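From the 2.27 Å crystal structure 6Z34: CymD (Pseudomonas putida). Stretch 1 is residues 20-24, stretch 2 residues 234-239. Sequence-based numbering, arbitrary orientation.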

# COMPACT_ATOMS: atom_id res chain seq x y z
N GLY A 20 0.53 -3.22 -15.16
CA GLY A 20 1.93 -3.54 -15.02
C GLY A 20 2.27 -5.02 -15.04
O GLY A 20 3.44 -5.39 -15.00
N ALA A 21 1.25 -5.88 -15.09
CA ALA A 21 1.49 -7.32 -15.11
C ALA A 21 2.31 -7.75 -16.32
O ALA A 21 3.06 -8.74 -16.26
CB ALA A 21 0.16 -8.06 -15.09
N ALA A 22 2.16 -7.06 -17.45
CA ALA A 22 2.86 -7.39 -18.67
C ALA A 22 3.56 -6.20 -19.30
O ALA A 22 4.33 -6.37 -20.24
CB ALA A 22 1.88 -8.00 -19.70
N PHE A 23 3.32 -5.00 -18.79
CA PHE A 23 3.83 -3.78 -19.38
C PHE A 23 5.07 -3.30 -18.64
O PHE A 23 5.09 -3.28 -17.40
CB PHE A 23 2.77 -2.70 -19.37
CG PHE A 23 3.12 -1.52 -20.18
CD1 PHE A 23 3.72 -0.40 -19.60
CD2 PHE A 23 2.89 -1.52 -21.55
CE1 PHE A 23 4.05 0.69 -20.38
CE2 PHE A 23 3.21 -0.43 -22.32
CZ PHE A 23 3.78 0.67 -21.74
N ASN A 24 6.09 -2.89 -19.39
CA ASN A 24 7.34 -2.41 -18.82
C ASN A 24 7.12 -1.10 -18.08
O ASN A 24 7.16 -0.03 -18.69
CB ASN A 24 8.39 -2.21 -19.90
CG ASN A 24 9.71 -1.70 -19.32
OD1 ASN A 24 9.88 -1.64 -18.10
ND2 ASN A 24 10.64 -1.33 -20.19
N THR A 234 1.66 -9.07 -28.58
CA THR A 234 0.85 -9.30 -27.39
C THR A 234 1.66 -10.09 -26.38
O THR A 234 2.07 -11.22 -26.66
CB THR A 234 -0.44 -10.03 -27.73
OG1 THR A 234 -1.34 -9.12 -28.38
CG2 THR A 234 -1.10 -10.55 -26.46
N ARG A 235 1.90 -9.48 -25.22
CA ARG A 235 2.58 -10.12 -24.11
C ARG A 235 1.56 -10.33 -23.00
O ARG A 235 0.67 -9.49 -22.79
CB ARG A 235 3.75 -9.25 -23.62
CG ARG A 235 4.59 -9.83 -22.49
CD ARG A 235 5.73 -8.88 -22.10
NE ARG A 235 6.34 -8.24 -23.26
CZ ARG A 235 6.24 -6.95 -23.55
NH1 ARG A 235 5.55 -6.14 -22.76
NH2 ARG A 235 6.83 -6.46 -24.64
N VAL A 236 1.66 -11.46 -22.31
CA VAL A 236 0.79 -11.73 -21.19
C VAL A 236 1.66 -11.89 -19.94
O VAL A 236 2.80 -12.35 -20.02
CB VAL A 236 -0.11 -12.96 -21.46
CG1 VAL A 236 0.71 -14.20 -21.67
CG2 VAL A 236 -1.09 -13.18 -20.33
N GLY A 237 1.13 -11.45 -18.80
CA GLY A 237 1.88 -11.46 -17.55
C GLY A 237 1.01 -11.87 -16.39
O GLY A 237 -0.20 -11.58 -16.33
N ILE A 238 1.63 -12.57 -15.44
CA ILE A 238 0.92 -13.06 -14.25
C ILE A 238 1.87 -12.95 -13.07
O ILE A 238 3.04 -13.35 -13.16
CB ILE A 238 0.42 -14.51 -14.44
CG1 ILE A 238 -0.24 -15.05 -13.17
CG2 ILE A 238 1.52 -15.47 -14.73
CD1 ILE A 238 -1.59 -14.50 -12.93
N VAL A 239 1.38 -12.41 -11.96
CA VAL A 239 2.19 -12.32 -10.75
C VAL A 239 1.33 -12.62 -9.54
O VAL A 239 0.21 -12.11 -9.40
CB VAL A 239 2.90 -10.95 -10.60
CG1 VAL A 239 1.90 -9.80 -10.58
CG2 VAL A 239 3.76 -10.93 -9.34
O HOH W 1 6.36 -3.52 -22.26

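A short, irregular loop segment packs two alanines against one face of a β-strand, and the contact is fixed by a single direct hydrogen bond from an arginine, a close CA-H...O approach at a glycine, and one bridging water.

The strand, Thr-234 to Val-239, alternates in the usual way. The CA-to-CB bonds of Arg-235 and Val-239 point toward the loop, those of Val-236 and Ile-238 point away, and Gly-237 sits between the inward-facing pair with no side chain at all. Here the two backbones come nearest, with Ala-22 CA 4.3 Å from Gly-237 CA. The gap left by the glycine is filled by the loop's main chain: Ala-21 O lies 3.2 Å from Gly-237 CA, and the angle of 160° at the hydrogen makes this a well-directed CA-H...O contact. A β-carbon on Gly-237 would fall about 1.8 Å from Ala-21 O and 3.0 Å from Ala-22 N, the first a plain clash, so glycine is the residue that permits this approach.

Ala-21 and Ala-22 both direct their methyl groups toward the strand. Ala-22 has the most surface covered by the other stretch, 74 Å² of the 250 Å² buried in total; its CB rests 3.6 Å from Gly-237 N and 3.9 Å from Val-236 C, in van der Waals contact with the strand backbone. A methyl group suits this position, adding apolar contact while the chains remain close.

Arg-235 supplies the polar anchor. Its side chain leaves the strand extended, with chi1 and chi2 both t, then bends at chi3 (m) to bring NH1 to the loop backbone. Arg-235 NH1 donates a hydrogen bond to Ala-22 O, 2.8 Å away with an angle of 154° at the hydrogen. The carbonyl lies at the edge of the guanidinium, near its plane, where N-H groups are directed. Arg-235 NH1 also donates to water 1, at 2.8 Å, and that water also accepts from Asn-24 N at 3.0 Å, extending the link two residues along the loop. NE and NH2 are hydrogen-bonded elsewhere in the structure. A long side chain with several donors is well suited to this reach, while its aliphatic part also packs, with Arg-235 CG 4.3 Å from Ala-22 CB.

The remaining loop residues contribute little side-chain contact. The CA-to-CB bond of Phe-23, a buried residue, points away from the strand, and Gly-20, out of reach, adopts a phi near 164° at which a β-carbon would jam against the preceding carbonyl oxygen.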